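Local atomic coordinates of flavin adenine dinucleotide synthase (Saccharomyces cerevisiae, PDB entry 2WSI), a protein that catalyses the adenylation of flavin mononucleotide with ATP, yielding the coenzyme flavin adenine dinucleotide and diphosphate. Residues L199-E211 with H246-D258. Numbering follows the deposited sequence.
Sequences LTNIWSFLLYSNE and HFEWEIIHAFGKD
F247 packs its side chain against helix 199-209, meeting W203 with its ring and L207 with its CB. CB of W203 sits over one face of the F247 ring, a CH-pi contact 3.8 Å from the ring centroid. The far end of the indole leads away, while its five-membered ring stays beside F247 with the planes at 59°. CD1 of L207 comes to 3.6 Å from CB of F247 and also touches CG1 of I251. An alanine in place of F247 would probably open a gap beside T200, W203 and S204 and leave CB of W203 without its aromatic cover.

Farther along the helix, Y208 swings its ring out toward W249, with CG opposite the backbone N (chi1 -175°). CE1 of Y208 meets CZ3 of W249 at 3.8 Å. Backbone N of F255 lies over the centre of one Y208 ring face. That N gives its hydrogen to O of Y208 at 2.8 Å, almost in line with the carbonyl. The Y208 hydroxyl bonds to S16 of helix 3-18.

At one polar edge, OG of S204 donates to OE2 of E250 at 2.6 Å; OE2 accepts through its anti lone pair. The hydroxyl of Y17 also bonds to this OG. N210, just past the helix end with positive phi, packs CB against O of F255 (3.5 Å) and sets OD1 beside CE of K257. NZ of K257 bonds to O of I251 and to carbonyls of A266 and S264; a water between NZ and O of L207 is a longer partner of NZ.

Helices 199-209 and 248-252 run nearly parallel, at 19°, their axes approaching to 7.8 Å. The contact packs the 246-258 segment onto a helix of the PAPS reductase-like domain, with W203 about 13 Å from the bound FAD (side chain to ligand). The apolar strip supplies the packing, while the buried S204-E250 bond and the N-H of F255 on the last-turn carbonyl of Y208 probably fix how the segment lies on the helix.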
ATOM      1  N   LEU A 199       8.705   7.911   3.814  1.00 10.66           N
ATOM      2  CA  LEU A 199       9.079   6.513   4.005  1.00 12.44           C
ATOM      3  C   LEU A 199       8.945   6.114   5.478  1.00 12.58           C
ATOM      4  O   LEU A 199       8.501   5.016   5.806  1.00  8.91           O
ATOM      5  CB  LEU A 199      10.496   6.285   3.489  1.00 11.75           C
ATOM      6  CG  LEU A 199      11.029   4.859   3.606  1.00 15.25           C
ATOM      7  CD1 LEU A 199      10.042   3.853   2.974  1.00 14.13           C
ATOM      8  CD2 LEU A 199      12.428   4.785   2.935  1.00 14.36           C
ATOM      9  N   THR A 200       9.301   7.014   6.382  1.00  9.51           N
ATOM     10  CA  THR A 200       9.183   6.681   7.800  1.00 11.79           C
ATOM     11  C   THR A 200       7.715   6.495   8.214  1.00 11.59           C
ATOM     12  O   THR A 200       7.417   5.664   9.075  1.00  9.88           O
ATOM     13  CB  THR A 200       9.846   7.766   8.722  1.00 17.44           C
ATOM     14  OG1 THR A 200       9.211   9.023   8.513  1.00 22.79           O
ATOM     15  CG2 THR A 200      11.316   7.919   8.386  1.00 13.08           C
ATOM     16  N   ASN A 201       6.813   7.287   7.639  1.00  8.12           N
ATOM     17  CA  ASN A 201       5.394   7.148   7.958  1.00 10.50           C
ATOM     18  C   ASN A 201       4.910   5.778   7.476  1.00 10.19           C
ATOM     19  O   ASN A 201       4.153   5.110   8.168  1.00  8.46           O
ATOM     20  CB  ASN A 201       4.551   8.193   7.259  1.00  9.41           C
ATOM     21  CG  ASN A 201       4.899   9.631   7.651  1.00 17.30           C
ATOM     22  OD1 ASN A 201       5.084  10.001   8.824  1.00 15.50           O
ATOM     23  ND2 ASN A 201       4.949  10.455   6.651  1.00  9.44           N
ATOM     24  N   ILE A 202       5.376   5.367   6.301  1.00  6.93           N
ATOM     25  CA  ILE A 202       4.905   4.117   5.709  1.00  9.64           C
ATOM     26  C   ILE A 202       5.289   2.947   6.638  1.00 10.81           C
ATOM     27  O   ILE A 202       4.433   2.165   7.057  1.00  8.66           O
ATOM     28  CB  ILE A 202       5.479   3.930   4.291  1.00  9.78           C
ATOM     29  CG1 ILE A 202       4.833   4.945   3.318  1.00  8.32           C
ATOM     30  CG2 ILE A 202       5.242   2.475   3.820  1.00  6.85           C
ATOM     31  CD1 ILE A 202       3.292   4.683   3.090  1.00 10.72           C
ATOM     32  N   TRP A 203       6.565   2.853   7.010  1.00  8.10           N
ATOM     33  CA  TRP A 203       6.989   1.734   7.843  1.00 11.62           C
ATOM     34  C   TRP A 203       6.367   1.796   9.243  1.00 12.32           C
ATOM     35  O   TRP A 203       5.994   0.770   9.811  1.00  8.85           O
ATOM     36  CB  TRP A 203       8.507   1.692   8.023  1.00 13.48           C
ATOM     37  CG  TRP A 203       9.345   1.397   6.808  1.00 12.71           C
ATOM     38  CD1 TRP A 203      10.425   2.111   6.386  1.00 13.57           C
ATOM     39  CD2 TRP A 203       9.217   0.289   5.895  1.00 16.44           C
ATOM     40  NE1 TRP A 203      10.971   1.525   5.258  1.00 12.76           N
ATOM     41  CE2 TRP A 203      10.253   0.410   4.942  1.00 16.52           C
ATOM     42  CE3 TRP A 203       8.342  -0.789   5.797  1.00 15.89           C
ATOM     43  CZ2 TRP A 203      10.423  -0.506   3.896  1.00 18.92           C
ATOM     44  CZ3 TRP A 203       8.516  -1.705   4.734  1.00 14.08           C
ATOM     45  CH2 TRP A 203       9.532  -1.539   3.807  1.00 17.85           C
ATOM     46  N   SER A 204       6.294   2.990   9.819  1.00  8.82           N
ATOM     47  CA  SER A 204       5.766   3.102  11.169  1.00 10.84           C
ATOM     48  C   SER A 204       4.334   2.580  11.202  1.00 14.16           C
ATOM     49  O   SER A 204       3.981   1.815  12.092  1.00 10.45           O
ATOM     50  CB  SER A 204       5.775   4.537  11.679  1.00 14.38           C
ATOM     51  OG  SER A 204       5.098   4.587  12.916  1.00 10.12           O
ATOM     52  N   PHE A 205       3.511   3.006  10.244  1.00  8.74           N
ATOM     53  CA  PHE A 205       2.119   2.550  10.218  1.00  9.98           C
ATOM     54  C   PHE A 205       2.010   1.063   9.853  1.00 10.15           C
ATOM     55  O   PHE A 205       1.281   0.300  10.490  1.00 10.21           O
ATOM     56  CB  PHE A 205       1.286   3.409   9.257  1.00  6.43           C
ATOM     57  CG  PHE A 205      -0.175   3.059   9.270  1.00  8.08           C
ATOM     58  CD1 PHE A 205      -0.978   3.430  10.335  1.00 11.59           C
ATOM     59  CD2 PHE A 205      -0.736   2.305   8.241  1.00  8.29           C
ATOM     60  CE1 PHE A 205      -2.325   3.106  10.371  1.00 18.09           C
ATOM     61  CE2 PHE A 205      -2.083   1.975   8.262  1.00 11.00           C
ATOM     62  CZ  PHE A 205      -2.886   2.385   9.333  1.00 13.49           C
ATOM     63  N   LEU A 206       2.750   0.625   8.844  1.00  9.89           N
ATOM     64  CA  LEU A 206       2.576  -0.749   8.354  1.00  9.20           C
ATOM     65  C   LEU A 206       3.070  -1.764   9.401  1.00 10.61           C
ATOM     66  O   LEU A 206       2.440  -2.775   9.621  1.00 10.62           O
ATOM     67  CB  LEU A 206       3.265  -0.915   6.996  1.00  6.91           C
ATOM     68  CG  LEU A 206       3.029  -2.232   6.253  1.00 13.31           C
ATOM     69  CD1 LEU A 206       1.517  -2.464   6.095  1.00 16.50           C
ATOM     70  CD2 LEU A 206       3.742  -2.208   4.920  1.00 13.17           C
ATOM     71  N   LEU A 207       4.164  -1.457  10.105  1.00  7.59           N
ATOM     72  CA  LEU A 207       4.651  -2.339  11.163  1.00  9.60           C
ATOM     73  C   LEU A 207       3.715  -2.319  12.358  1.00 11.50           C
ATOM     74  O   LEU A 207       3.404  -3.371  12.917  1.00 11.48           O
ATOM     75  CB  LEU A 207       6.067  -1.935  11.618  1.00 10.65           C
ATOM     76  CG  LEU A 207       7.158  -2.266  10.610  1.00 10.00           C
ATOM     77  CD1 LEU A 207       8.522  -1.644  11.027  1.00 12.09           C
ATOM     78  CD2 LEU A 207       7.270  -3.792  10.397  1.00 11.40           C
ATOM     79  N   TYR A 208       3.267  -1.130  12.765  1.00 10.53           N
ATOM     80  CA  TYR A 208       2.246  -1.063  13.818  1.00 12.83           C
ATOM     81  C   TYR A 208       0.980  -1.877  13.521  1.00 16.00           C
ATOM     82  O   TYR A 208       0.368  -2.430  14.454  1.00 12.54           O
ATOM     83  CB  TYR A 208       1.817   0.367  14.116  1.00 12.98           C
ATOM     84  CG  TYR A 208       0.837   0.403  15.295  1.00 16.02           C
ATOM     85  CD1 TYR A 208       1.303   0.261  16.599  1.00 23.13           C
ATOM     86  CD2 TYR A 208      -0.535   0.551  15.096  1.00 13.54           C
ATOM     87  CE1 TYR A 208       0.430   0.273  17.696  1.00 15.76           C
ATOM     88  CE2 TYR A 208      -1.439   0.563  16.199  1.00 16.75           C
ATOM     89  CZ  TYR A 208      -0.924   0.431  17.492  1.00 26.10           C
ATOM     90  OH  TYR A 208      -1.733   0.446  18.599  1.00 24.66           O
ATOM     91  N   SER A 209       0.578  -1.958  12.252  1.00 10.11           N
ATOM     92  CA  SER A 209      -0.704  -2.607  11.914  1.00 10.98           C
ATOM     93  C   SER A 209      -0.681  -4.096  12.227  1.00 12.93           C
ATOM     94  O   SER A 209      -1.742  -4.724  12.397  1.00 11.90           O
ATOM     95  CB  SER A 209      -1.073  -2.444  10.435  1.00 12.14           C
ATOM     96  OG  SER A 209      -0.242  -3.231   9.588  1.00 10.77           O
ATOM     97  N   ASN A 210       0.530  -4.648  12.219  1.00 14.08           N
ATOM     98  CA  ASN A 210       0.775  -6.088  12.336  1.00 15.23           C
ATOM     99  C   ASN A 210       0.194  -6.881  11.183  1.00 13.10           C
ATOM    100  O   ASN A 210       0.176  -8.106  11.237  1.00 12.28           O
ATOM    101  CB  ASN A 210       0.231  -6.672  13.653  1.00 21.35           C
ATOM    102  CG  ASN A 210       0.963  -7.954  14.062  1.00 25.18           C
ATOM    103  OD1 ASN A 210       2.156  -8.115  13.790  1.00 19.28           O
ATOM    104  ND2 ASN A 210       0.243  -8.880  14.686  1.00 25.44           N
ATOM    105  N   GLU A 211      -0.262  -6.195  10.141  1.00 13.85           N
ATOM    106  CA  GLU A 211      -0.763  -6.887   8.934  1.00 13.42           C
ATOM    107  C   GLU A 211       0.389  -7.572   8.189  1.00 13.53           C
ATOM    108  O   GLU A 211       1.540  -7.159   8.304  1.00 11.66           O
ATOM    109  CB  GLU A 211      -1.479  -5.885   8.015  1.00 12.35           C
ATOM    110  CG  GLU A 211      -2.844  -5.460   8.564  1.00 10.65           C
ATOM    111  CD  GLU A 211      -3.831  -6.633   8.507  1.00 16.65           C
ATOM    112  OE1 GLU A 211      -4.231  -7.024   7.388  1.00 13.20           O
ATOM    113  OE2 GLU A 211      -4.171  -7.184   9.570  1.00 12.01           O
ATOM    114  N   HIS A 246      14.404   2.183  13.732  1.00 18.06           N
ATOM    115  CA  HIS A 246      13.664   3.345  14.217  1.00 19.44           C
ATOM    116  C   HIS A 246      12.235   3.025  14.601  1.00 16.51           C
ATOM    117  O   HIS A 246      11.506   3.924  15.030  1.00 20.27           O
ATOM    118  CB  HIS A 246      13.627   4.432  13.162  1.00 18.41           C
ATOM    119  CG  HIS A 246      14.958   5.039  12.896  1.00 28.58           C
ATOM    120  ND1 HIS A 246      15.582   5.872  13.799  1.00 35.69           N
ATOM    121  CD2 HIS A 246      15.802   4.918  11.844  1.00 27.02           C
ATOM    122  CE1 HIS A 246      16.751   6.245  13.308  1.00 43.75           C
ATOM    123  NE2 HIS A 246      16.907   5.683  12.122  1.00 35.98           N
ATOM    124  N   PHE A 247      11.833   1.768  14.440  1.00 16.29           N
ATOM    125  CA  PHE A 247      10.417   1.394  14.598  1.00 13.07           C
ATOM    126  C   PHE A 247      10.227   0.331  15.661  1.00 20.17           C
ATOM    127  O   PHE A 247       9.213  -0.373  15.698  1.00 12.27           O
ATOM    128  CB  PHE A 247       9.842   0.915  13.257  1.00 16.11           C
ATOM    129  CG  PHE A 247      10.082   1.888  12.138  1.00 11.62           C
ATOM    130  CD1 PHE A 247       9.387   3.080  12.093  1.00 15.22           C
ATOM    131  CD2 PHE A 247      11.063   1.635  11.167  1.00 13.95           C
ATOM    132  CE1 PHE A 247       9.639   4.011  11.085  1.00 13.58           C
ATOM    133  CE2 PHE A 247      11.311   2.554  10.135  1.00 10.74           C
ATOM    134  CZ  PHE A 247      10.594   3.751  10.109  1.00 11.12           C
ATOM    135  N   GLU A 248      11.189   0.233  16.568  1.00 17.56           N
ATOM    136  CA  GLU A 248      11.096  -0.778  17.613  1.00 18.58           C
ATOM    137  C   GLU A 248       9.772  -0.688  18.421  1.00 15.27           C
ATOM    138  O   GLU A 248       9.181  -1.715  18.728  1.00 25.89           O
ATOM    139  CB  GLU A 248      12.328  -0.672  18.529  1.00 28.71           C
ATOM    140  CG  GLU A 248      12.266  -1.536  19.775  1.00 36.77           C
ATOM    141  CD  GLU A 248      12.501  -3.009  19.490  1.00 40.98           C
ATOM    142  OE1 GLU A 248      12.462  -3.410  18.303  1.00 46.00           O
ATOM    143  OE2 GLU A 248      12.711  -3.772  20.462  1.00 43.57           O
ATOM    144  N   TRP A 249       9.319   0.517  18.779  1.00 20.60           N
ATOM    145  CA  TRP A 249       8.101   0.663  19.605  1.00 21.77           C
ATOM    146  C   TRP A 249       6.881   0.130  18.846  1.00 25.48           C
ATOM    147  O   TRP A 249       6.062  -0.624  19.384  1.00 19.19           O
ATOM    148  CB  TRP A 249       7.862   2.128  20.006  1.00 19.69           C
ATOM    149  CG  TRP A 249       6.713   2.292  20.973  1.00 25.32           C
ATOM    150  CD1 TRP A 249       6.795   2.441  22.333  1.00 27.05           C
ATOM    151  CD2 TRP A 249       5.305   2.293  20.657  1.00 33.79           C
ATOM    152  NE1 TRP A 249       5.533   2.538  22.877  1.00 28.77           N
ATOM    153  CE2 TRP A 249       4.602   2.451  21.875  1.00 30.89           C
ATOM    154  CE3 TRP A 249       4.574   2.169  19.466  1.00 21.15           C
ATOM    155  CZ2 TRP A 249       3.201   2.499  21.935  1.00 30.27           C
ATOM    156  CZ3 TRP A 249       3.181   2.225  19.527  1.00 24.35           C
ATOM    157  CH2 TRP A 249       2.510   2.387  20.760  1.00 30.04           C
ATOM    158  N   GLU A 250       6.781   0.510  17.577  1.00 20.19           N
ATOM    159  CA  GLU A 250       5.656   0.094  16.745  1.00 19.60           C
ATOM    160  C   GLU A 250       5.638  -1.413  16.613  1.00 18.01           C
ATOM    161  O   GLU A 250       4.578  -2.028  16.637  1.00 19.16           O
ATOM    162  CB  GLU A 250       5.769   0.702  15.357  1.00 14.70           C
ATOM    163  CG  GLU A 250       5.562   2.193  15.307  1.00 15.20           C
ATOM    164  CD  GLU A 250       6.851   2.984  15.383  1.00 17.33           C
ATOM    165  OE1 GLU A 250       7.802   2.536  16.084  1.00 20.06           O
ATOM    166  OE2 GLU A 250       6.904   4.060  14.744  1.00 13.20           O
ATOM    167  N   ILE A 251       6.820  -2.012  16.460  1.00 18.81           N
ATOM    168  CA  ILE A 251       6.920  -3.452  16.316  1.00 18.14           C
ATOM    169  C   ILE A 251       6.475  -4.124  17.620  1.00 22.77           C
ATOM    170  O   ILE A 251       5.637  -5.014  17.610  1.00 19.25           O
ATOM    171  CB  ILE A 251       8.369  -3.890  15.978  1.00 24.43           C
ATOM    172  CG1 ILE A 251       8.727  -3.575  14.511  1.00 14.83           C
ATOM    173  CG2 ILE A 251       8.561  -5.377  16.247  1.00 20.14           C
ATOM    174  CD1 ILE A 251      10.249  -3.539  14.240  1.00 15.48           C
ATOM    175  N   ILE A 252       7.035  -3.684  18.746  1.00 28.78           N
ATOM    176  CA  ILE A 252       6.791  -4.354  20.023  1.00 26.41           C
ATOM    177  C   ILE A 252       5.345  -4.217  20.440  1.00 25.54           C
ATOM    178  O   ILE A 252       4.780  -5.120  21.035  1.00 30.70           O
ATOM    179  CB  ILE A 252       7.657  -3.760  21.163  1.00 31.83           C
ATOM    180  CG1 ILE A 252       9.142  -4.036  20.918  1.00 38.66           C
ATOM    181  CG2 ILE A 252       7.216  -4.324  22.509  1.00 39.12           C
ATOM    182  CD1 ILE A 252       9.457  -5.485  20.628  1.00 38.25           C
ATOM    183  N   HIS A 253       4.747  -3.077  20.133  1.00 26.73           N
ATOM    184  CA  HIS A 253       3.401  -2.786  20.602  1.00 25.12           C
ATOM    185  C   HIS A 253       2.375  -2.863  19.480  1.00 23.12           C
ATOM    186  O   HIS A 253       1.307  -2.269  19.594  1.00 21.64           O
ATOM    187  CB  HIS A 253       3.358  -1.392  21.212  1.00 24.43           C
ATOM    188  CG  HIS A 253       4.249  -1.232  22.400  1.00 33.41           C
ATOM    189  ND1 HIS A 253       5.540  -0.757  22.302  1.00 33.57           N
ATOM    190  CD2 HIS A 253       4.035  -1.485  23.712  1.00 34.41           C
ATOM    191  CE1 HIS A 253       6.084  -0.724  23.506  1.00 39.80           C
ATOM    192  NE2 HIS A 253       5.190  -1.154  24.380  1.00 41.77           N
ATOM    193  N   ALA A 254       2.715  -3.572  18.401  1.00 20.12           N
ATOM    194  CA  ALA A 254       1.846  -3.683  17.230  1.00 15.07           C
ATOM    195  C   ALA A 254       0.413  -4.093  17.588  1.00 22.29           C
ATOM    196  O   ALA A 254       0.183  -4.904  18.469  1.00 18.92           O
ATOM    197  CB  ALA A 254       2.436  -4.707  16.233  1.00 17.30           C
ATOM    198  N   PHE A 255      -0.545  -3.556  16.848  1.00 21.50           N
ATOM    199  CA  PHE A 255      -1.957  -3.870  17.042  1.00 20.88           C
ATOM    200  C   PHE A 255      -2.255  -5.360  17.196  1.00 25.63           C
ATOM    201  O   PHE A 255      -1.931  -6.164  16.316  1.00 19.46           O
ATOM    202  CB  PHE A 255      -2.750  -3.336  15.850  1.00 18.91           C
ATOM    203  CG  PHE A 255      -4.221  -3.528  15.976  1.00 20.57           C
ATOM    204  CD1 PHE A 255      -4.991  -2.592  16.644  1.00 19.55           C
ATOM    205  CD2 PHE A 255      -4.834  -4.654  15.438  1.00 19.42           C
ATOM    206  CE1 PHE A 255      -6.363  -2.760  16.759  1.00 22.14           C
ATOM    207  CE2 PHE A 255      -6.205  -4.833  15.559  1.00 24.61           C
ATOM    208  CZ  PHE A 255      -6.970  -3.872  16.220  1.00 18.74           C
ATOM    209  N   GLY A 256      -2.919  -5.722  18.297  1.00 30.38           N
ATOM    210  CA  GLY A 256      -3.387  -7.090  18.496  1.00 27.78           C
ATOM    211  C   GLY A 256      -2.302  -8.104  18.863  1.00 36.26           C
ATOM    212  O   GLY A 256      -2.583  -9.240  19.261  1.00 31.19           O
ATOM    213  N   LYS A 257      -1.050  -7.700  18.711  1.00 29.73           N
ATOM    214  CA  LYS A 257       0.073  -8.489  19.184  1.00 39.54           C
ATOM    215  C   LYS A 257      -0.048  -8.367  20.695  1.00 45.56           C
ATOM    216  O   LYS A 257       0.098  -9.331  21.445  1.00 43.02           O
ATOM    217  CB  LYS A 257       1.378  -7.865  18.663  1.00 36.09           C
ATOM    218  CG  LYS A 257       2.626  -8.705  18.785  1.00 45.08           C
ATOM    219  CD  LYS A 257       3.861  -7.942  18.278  1.00 39.43           C
ATOM    220  CE  LYS A 257       4.023  -8.026  16.764  1.00 32.21           C
ATOM    221  NZ  LYS A 257       5.338  -7.465  16.284  1.00 29.32           N
ATOM    222  N   ASP A 258      -0.382  -7.145  21.098  1.00 50.09           N
ATOM    223  CA  ASP A 258      -0.577  -6.744  22.481  1.00 54.38           C
ATOM    224  C   ASP A 258      -0.480  -5.224  22.485  1.00 62.41           C
ATOM    225  O   ASP A 258       0.153  -4.637  21.597  1.00 53.52           O
ATOM    226  CB  ASP A 258       0.483  -7.339  23.406  1.00 55.22           C
ATOM    227  CG  ASP A 258       0.305  -6.903  24.859  1.00 68.85           C
ATOM    228  OD1 ASP A 258       0.017  -5.704  25.102  1.00 59.71           O
ATOM    229  OD2 ASP A 258       0.458  -7.761  25.759  1.00 65.84           O
TER
HETATM  230  O   HOH W   1       5.031  -5.548  13.761  1.00 24.02           O
HETATM  231  O   HOH W   2      -3.043  -8.251  14.766  1.00 30.79           O